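PDB 3LDU: putative methylase from Clostridium difficile, which probably methylates guanine bases of ribosomal RNA and binds GTP in its methyltransferase domain. Local coordinates for residues 48-53 and 239-244; 139-144 and 232-237. One frame throughout, in Å; residues are numbered along the deposited sequence.

Contact 1 of 2, residues 48-53 and 239-244; sequences GIAKSN and KIWWDV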
loop_
_atom_site.group_PDB
_atom_site.type_symbol
_atom_site.label_atom_id
_atom_site.label_comp_id
_atom_site.label_asym_id
_atom_site.label_seq_id
_atom_site.Cartn_x
_atom_site.Cartn_y
_atom_site.Cartn_z
ATOM N N GLY A 48 -12.213 -0.301 -13.741
ATOM C CA GLY A 48 -11.371 0.409 -12.789
ATOM C C GLY A 48 -11.327 -0.178 -11.393
ATOM O O GLY A 48 -10.272 -0.205 -10.748
ATOM N N ILE A 49 -12.464 -0.649 -10.904
ATOM C CA ILE A 49 -12.507 -1.166 -9.540
ATOM C C ILE A 49 -11.708 -2.465 -9.454
ATOM O O ILE A 49 -10.856 -2.640 -8.562
ATOM C CB ILE A 49 -13.955 -1.369 -9.045
ATOM C CG1 ILE A 49 -14.637 -0.013 -8.842
ATOM C CG2 ILE A 49 -13.952 -2.131 -7.716
ATOM C CD1 ILE A 49 -16.140 -0.126 -8.469
ATOM N N ALA A 50 -11.965 -3.367 -10.400
ATOM C CA ALA A 50 -11.262 -4.645 -10.468
ATOM C C ALA A 50 -9.755 -4.456 -10.687
ATOM O O ALA A 50 -8.920 -5.030 -9.974
ATOM C CB ALA A 50 -11.862 -5.523 -11.578
ATOM N N LYS A 51 -9.405 -3.652 -11.686
ATOM C CA LYS A 51 -7.993 -3.448 -12.023
ATOM C C LYS A 51 -7.217 -2.755 -10.920
ATOM O O LYS A 51 -6.062 -3.083 -10.689
ATOM C CB LYS A 51 -7.839 -2.650 -13.323
ATOM C CG LYS A 51 -7.893 -3.516 -14.581
ATOM C CD LYS A 51 -7.890 -2.664 -15.845
ATOM C CE LYS A 51 -6.703 -1.710 -15.887
ATOM N NZ LYS A 51 -6.689 -0.917 -17.153
ATOM N N SER A 52 -7.843 -1.787 -10.254
ATOM C CA SER A 52 -7.154 -1.033 -9.193
ATOM C C SER A 52 -6.844 -1.911 -7.990
ATOM O O SER A 52 -5.717 -1.917 -7.487
ATOM C CB SER A 52 -7.985 0.183 -8.780
ATOM O OG SER A 52 -8.091 1.079 -9.871
ATOM N N ASN A 53 -7.830 -2.670 -7.532
ATOM C CA ASN A 53 -7.605 -3.637 -6.464
ATOM C C ASN A 53 -6.598 -4.712 -6.865
ATOM O O ASN A 53 -5.772 -5.138 -6.055
ATOM C CB ASN A 53 -8.934 -4.302 -6.065
ATOM C CG ASN A 53 -9.753 -3.425 -5.163
ATOM O OD1 ASN A 53 -9.370 -3.172 -4.023
ATOM N ND2 ASN A 53 -10.888 -2.938 -5.666
ATOM N N LYS A 239 -18.390 -10.509 -14.601
ATOM C CA LYS A 239 -17.522 -10.921 -15.693
ATOM C C LYS A 239 -16.259 -10.057 -15.706
ATOM O O LYS A 239 -15.181 -10.520 -16.067
ATOM C CB LYS A 239 -18.271 -10.805 -17.020
ATOM C CG LYS A 239 -17.459 -11.156 -18.250
ATOM C CD LYS A 239 -18.348 -11.164 -19.488
ATOM C CE LYS A 239 -17.545 -10.873 -20.742
ATOM N NZ LYS A 239 -16.938 -9.512 -20.687
ATOM N N ILE A 240 -16.416 -8.797 -15.319
ATOM C CA ILE A 240 -15.288 -7.867 -15.286
ATOM C C ILE A 240 -14.244 -8.314 -14.272
ATOM O O ILE A 240 -13.069 -8.452 -14.620
ATOM C CB ILE A 240 -15.742 -6.431 -15.024
ATOM C CG1 ILE A 240 -16.378 -5.862 -16.294
ATOM C CG2 ILE A 240 -14.563 -5.564 -14.624
ATOM C CD1 ILE A 240 -16.881 -4.442 -16.157
ATOM N N TRP A 241 -14.667 -8.571 -13.034
ATOM C CA TRP A 241 -13.735 -9.073 -12.018
ATOM C C TRP A 241 -13.100 -10.372 -12.495
ATOM O O TRP A 241 -11.906 -10.606 -12.295
ATOM C CB TRP A 241 -14.428 -9.290 -10.666
ATOM C CG TRP A 241 -14.123 -8.219 -9.622
ATOM C CD1 TRP A 241 -15.011 -7.332 -9.061
ATOM C CD2 TRP A 241 -12.850 -7.941 -9.019
ATOM N NE1 TRP A 241 -14.360 -6.526 -8.147
ATOM C CE2 TRP A 241 -13.036 -6.876 -8.108
ATOM C CE3 TRP A 241 -11.571 -8.485 -9.166
ATOM C CZ2 TRP A 241 -11.996 -6.353 -7.349
ATOM C CZ3 TRP A 241 -10.532 -7.960 -8.408
ATOM C CH2 TRP A 241 -10.754 -6.905 -7.513
ATOM N N TRP A 242 -13.897 -11.221 -13.144
ATOM C CA TRP A 242 -13.376 -12.497 -13.606
ATOM C C TRP A 242 -12.295 -12.336 -14.682
ATOM O O TRP A 242 -11.222 -12.936 -14.588
ATOM C CB TRP A 242 -14.507 -13.405 -14.107
ATOM C CG TRP A 242 -14.198 -14.833 -13.842
ATOM C CD1 TRP A 242 -14.297 -15.486 -12.645
ATOM C CD2 TRP A 242 -13.704 -15.788 -14.784
ATOM N NE1 TRP A 242 -13.903 -16.796 -12.788
ATOM C CE2 TRP A 242 -13.536 -17.007 -14.091
ATOM C CE3 TRP A 242 -13.395 -15.735 -16.146
ATOM C CZ2 TRP A 242 -13.072 -18.161 -14.717
ATOM C CZ3 TRP A 242 -12.935 -16.885 -16.768
ATOM C CH2 TRP A 242 -12.779 -18.083 -16.052
ATOM N N ASP A 243 -12.582 -11.519 -15.691
ATOM C CA ASP A 243 -11.643 -11.281 -16.780
ATOM C C ASP A 243 -10.362 -10.616 -16.271
ATOM O O ASP A 243 -9.267 -10.918 -16.746
ATOM C CB ASP A 243 -12.288 -10.423 -17.864
ATOM C CG ASP A 243 -13.345 -11.185 -18.654
ATOM O OD1 ASP A 243 -13.418 -12.418 -18.498
ATOM O OD2 ASP A 243 -14.085 -10.553 -19.432
ATOM N N VAL A 244 -10.507 -9.716 -15.304
ATOM C CA VAL A 244 -9.348 -9.039 -14.716
ATOM C C VAL A 244 -8.429 -10.007 -13.971
ATOM O O VAL A 244 -7.207 -9.929 -14.097
ATOM C CB VAL A 244 -9.762 -7.860 -13.813
ATOM C CG1 VAL A 244 -8.575 -7.389 -12.960
ATOM C CG2 VAL A 244 -10.301 -6.722 -14.663
#

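Contact 2 of 2, residues 139-144 and 232-237; sequences DKEKYP and KWRTLD. With FMT (formic acid), chain C.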
loop_
_atom_site.group_PDB
_atom_site.type_symbol
_atom_site.label_atom_id
_atom_site.label_comp_id
_atom_site.label_asym_id
_atom_site.label_seq_id
_atom_site.Cartn_x
_atom_site.Cartn_y
_atom_site.Cartn_z
ATOM N N ASP A 139 -29.765 -7.892 4.780
ATOM C CA ASP A 139 -29.348 -9.288 4.897
ATOM C C ASP A 139 -28.512 -9.824 3.732
ATOM O O ASP A 139 -28.136 -10.994 3.733
ATOM C CB ASP A 139 -30.567 -10.190 5.123
ATOM C CG ASP A 139 -31.500 -10.224 3.924
ATOM O OD1 ASP A 139 -31.293 -9.424 2.989
ATOM O OD2 ASP A 139 -32.440 -11.048 3.913
ATOM N N LYS A 140 -28.221 -8.987 2.742
ATOM C CA LYS A 140 -27.458 -9.442 1.581
ATOM C C LYS A 140 -25.999 -8.985 1.678
ATOM O O LYS A 140 -25.451 -8.879 2.779
ATOM C CB LYS A 140 -28.107 -8.975 0.270
ATOM C CG LYS A 140 -29.565 -9.435 0.095
ATOM C CD LYS A 140 -29.700 -10.934 0.340
ATOM C CE LYS A 140 -31.141 -11.419 0.141
ATOM N NZ LYS A 140 -31.571 -11.299 -1.280
ATOM N N GLU A 141 -25.369 -8.716 0.537
ATOM C CA GLU A 141 -23.940 -8.385 0.545
ATOM C C GLU A 141 -23.623 -6.971 1.058
ATOM O O GLU A 141 -24.481 -6.092 1.094
ATOM C CB GLU A 141 -23.293 -8.645 -0.824
ATOM C CG GLU A 141 -23.514 -7.568 -1.866
ATOM C CD GLU A 141 -24.894 -7.642 -2.525
ATOM O OE1 GLU A 141 -25.779 -8.367 -2.018
ATOM O OE2 GLU A 141 -25.084 -6.973 -3.561
ATOM N N LYS A 142 -22.370 -6.776 1.453
ATOM C CA LYS A 142 -21.950 -5.595 2.214
ATOM C C LYS A 142 -21.303 -4.507 1.346
ATOM O O LYS A 142 -20.445 -4.793 0.502
ATOM C CB LYS A 142 -20.986 -6.050 3.324
ATOM C CG LYS A 142 -20.534 -4.981 4.303
ATOM C CD LYS A 142 -19.622 -5.606 5.372
ATOM C CE LYS A 142 -18.861 -4.548 6.173
ATOM N NZ LYS A 142 -17.737 -5.109 6.989
ATOM N N TYR A 143 -21.749 -3.266 1.562
ATOM C CA TYR A 143 -21.231 -2.057 0.906
ATOM C C TYR A 143 -20.776 -1.106 2.010
ATOM O O TYR A 143 -21.570 -0.295 2.494
ATOM C CB TYR A 143 -22.354 -1.388 0.085
ATOM C CG TYR A 143 -22.798 -2.211 -1.103
ATOM C CD1 TYR A 143 -22.356 -1.912 -2.388
ATOM C CD2 TYR A 143 -23.635 -3.312 -0.940
ATOM C CE1 TYR A 143 -22.763 -2.685 -3.486
ATOM C CE2 TYR A 143 -24.032 -4.087 -2.018
ATOM C CZ TYR A 143 -23.591 -3.767 -3.289
ATOM O OH TYR A 143 -23.983 -4.540 -4.361
ATOM N N PRO A 144 -19.502 -1.210 2.436
ATOM C CA PRO A 144 -19.076 -0.452 3.614
ATOM C C PRO A 144 -18.930 1.016 3.258
ATOM O O PRO A 144 -18.235 1.350 2.303
ATOM C CB PRO A 144 -17.708 -1.065 3.966
ATOM C CG PRO A 144 -17.643 -2.380 3.169
ATOM C CD PRO A 144 -18.437 -2.087 1.925
ATOM N N LYS A 232 -18.419 -9.428 -4.474
ATOM C CA LYS A 232 -19.765 -9.931 -4.176
ATOM C C LYS A 232 -20.895 -8.968 -4.572
ATOM O O LYS A 232 -22.073 -9.319 -4.470
ATOM C CB LYS A 232 -19.901 -10.289 -2.696
ATOM C CG LYS A 232 -18.862 -11.292 -2.200
ATOM C CD LYS A 232 -19.063 -11.580 -0.718
ATOM C CE LYS A 232 -18.047 -12.581 -0.195
ATOM N NZ LYS A 232 -18.136 -13.887 -0.908
ATOM N N TRP A 233 -20.551 -7.774 -5.038
ATOM C CA TRP A 233 -21.571 -6.769 -5.330
ATOM C C TRP A 233 -22.432 -7.130 -6.529
ATOM O O TRP A 233 -21.925 -7.324 -7.631
ATOM C CB TRP A 233 -20.927 -5.410 -5.588
ATOM C CG TRP A 233 -20.333 -4.767 -4.379
ATOM C CD1 TRP A 233 -20.338 -5.248 -3.097
ATOM C CD2 TRP A 233 -19.665 -3.499 -4.334
ATOM N NE1 TRP A 233 -19.689 -4.357 -2.261
ATOM C CE2 TRP A 233 -19.271 -3.280 -2.997
ATOM C CE3 TRP A 233 -19.356 -2.532 -5.298
ATOM C CZ2 TRP A 233 -18.583 -2.126 -2.599
ATOM C CZ3 TRP A 233 -18.682 -1.394 -4.904
ATOM C CH2 TRP A 233 -18.299 -1.200 -3.564
ATOM N N ARG A 234 -23.742 -7.183 -6.309
ATOM C CA ARG A 234 -24.690 -7.443 -7.394
ATOM C C ARG A 234 -24.711 -6.300 -8.404
ATOM O O ARG A 234 -25.144 -6.479 -9.545
ATOM C CB ARG A 234 -26.094 -7.655 -6.827
ATOM C CG ARG A 234 -26.257 -8.976 -6.115
ATOM C CD ARG A 234 -27.615 -9.054 -5.431
ATOM N NE ARG A 234 -27.649 -8.233 -4.227
ATOM C CZ ARG A 234 -28.740 -7.659 -3.736
ATOM N NH1 ARG A 234 -29.919 -7.803 -4.347
ATOM N NH2 ARG A 234 -28.658 -6.940 -2.629
ATOM N N THR A 235 -24.244 -5.129 -7.977
ATOM C CA THR A 235 -24.274 -3.927 -8.804
ATOM C C THR A 235 -23.133 -3.885 -9.821
ATOM O O THR A 235 -23.101 -3.011 -10.683
ATOM C CB THR A 235 -24.233 -2.639 -7.942
ATOM O OG1 THR A 235 -23.009 -2.593 -7.195
ATOM C CG2 THR A 235 -25.408 -2.602 -6.976
ATOM N N LEU A 236 -22.194 -4.821 -9.709
ATOM C CA LEU A 236 -21.105 -4.926 -10.673
ATOM C C LEU A 236 -21.324 -6.121 -11.587
ATOM O O LEU A 236 -21.967 -7.100 -11.201
ATOM C CB LEU A 236 -19.756 -5.070 -9.960
ATOM C CG LEU A 236 -19.343 -3.921 -9.048
ATOM C CD1 LEU A 236 -17.970 -4.164 -8.416
ATOM C CD2 LEU A 236 -19.367 -2.612 -9.815
ATOM N N ASP A 237 -20.792 -6.027 -12.803
ATOM C CA ASP A 237 -20.780 -7.143 -13.738
ATOM C C ASP A 237 -19.671 -8.102 -13.323
ATOM O O ASP A 237 -18.495 -7.767 -13.427
ATOM C CB ASP A 237 -20.524 -6.631 -15.158
ATOM C CG ASP A 237 -20.368 -7.751 -16.167
ATOM O OD1 ASP A 237 -20.665 -8.917 -15.828
ATOM O OD2 ASP A 237 -19.950 -7.462 -17.305
HETATM C C FMT C . -21.779 0.421 -6.848
HETATM O O1 FMT C . -21.909 0.763 -8.028
HETATM O O2 FMT C . -22.628 -0.189 -6.191
#

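Contact 1 of 2, residues 48-53 and 239-244
Helix 48-55 of the RlmL ferredoxin-like domain packs against helix 238-251 of the methyltransferase domain, a helix-helix interface between two domains of one chain. The segment axes cross at -33°, both helices running broadly the same way, and approach to 8.9 Å, a spacing allowed by the small Ala50. Ala50 and the Trp241 indole carry the contact between them. From CB the indole swings across the gap with chi1 at -104°, off the staggered positions, and lies flat beneath Ala50. Trp241 CD2 lies 3.7 Å from Ala50 CB, with CG slightly further off. Further out, the ring lies under the backbone: Ala50 CA sits 3.6 Å from the centroid of the Trp241 six-membered ring, 10° off the normal, a CH-pi contact. At the tip, CH2 reaches Ala50 O and meets Asn53 CB at the ring edge. NE1 turns to Ser230 in a weak hydrogen bond, and the ring of Phe228 meets the indole at a shallow angle. The Asn53 amide is gripped from several sides: Thr161 and Thr160 bind OD1 and ND2, while ND2 also donates to Ile49 O, from above the carbonyl plane. Val244 completes the seam around Ala50. Its CG1 lies against the Ala50 carbonyl, and Val244 CG2 touches both Lys51 CG and Ala50 CB, 3.7 Å from the latter.

Contact 2 of 2, residues 139-144 and 232-237
Glu141, from the THUMP domain, and Arg234, from the methyltransferase domain, form a salt bridge in which NE points between the two carboxylate oxygens. Arg234 NE lies 2.9 Å from both Glu141 OE1 and Glu141 OE2, each using its syn lone pair, while NH2 adds a weak bond to OE1. Carboxylate and guanidinium planes are 74° apart, so the two groups do not pair in the flat, side-by-side manner. Glu141 OE2 is gripped by three donors: besides NE, Arg234 N reaches it at 3.1 Å from above the carboxylate plane, nearly straight at 170°, and Tyr143 OH donates to its anti lone pair at 2.8 Å. Such donors would be expected to stabilise the charged carboxylate. Glu141 gets there with CG between backbone N and carbonyl carbon, the crowded position, and a bend at chi2. Beside the salt bridge, the Tyr143 ring stacks face to face on the pyrrole ring of Trp233, centroids 3.8 Å apart and planes at 20°. Trp233 NE1 donates to Lys142 O at 2.9 Å, fixing the indole's rotation. Thr235 OG1 donates to O2 of a formic acid, probably from the crystallisation liquor, 2.6 Å away. A type I turn from Trp233 to Leu236 presents Arg234, whose NH2 also binds Tyr92 O. The side chains of Tyr143 and Trp233 both touch Ile158 on strand 153-159, where the loop before strand 145-150 meets the loop leading into helix 238-251.

Contacts 1 and 2 lie side by side, their centres 15 Å apart, on the same side of the chain's centre. Segment 232-237 runs directly into helix 238-251: Asp237 occupies the N-cap position and its OD1 accepts a hydrogen bond from Lys239 N, so the loop of contact 2 and the helix of contact 1 form one continuous piece. The two also touch in space, with Ile49 CD1 4.3 Å from Leu236 CD2. Through this piece the methyltransferase domain meets the ferredoxin-like domain in contact 1, by apolar packing, and the THUMP domain in contact 2, by a salt bridge, hydrogen bonds and a ring stack. Both lie away from the GTP pocket.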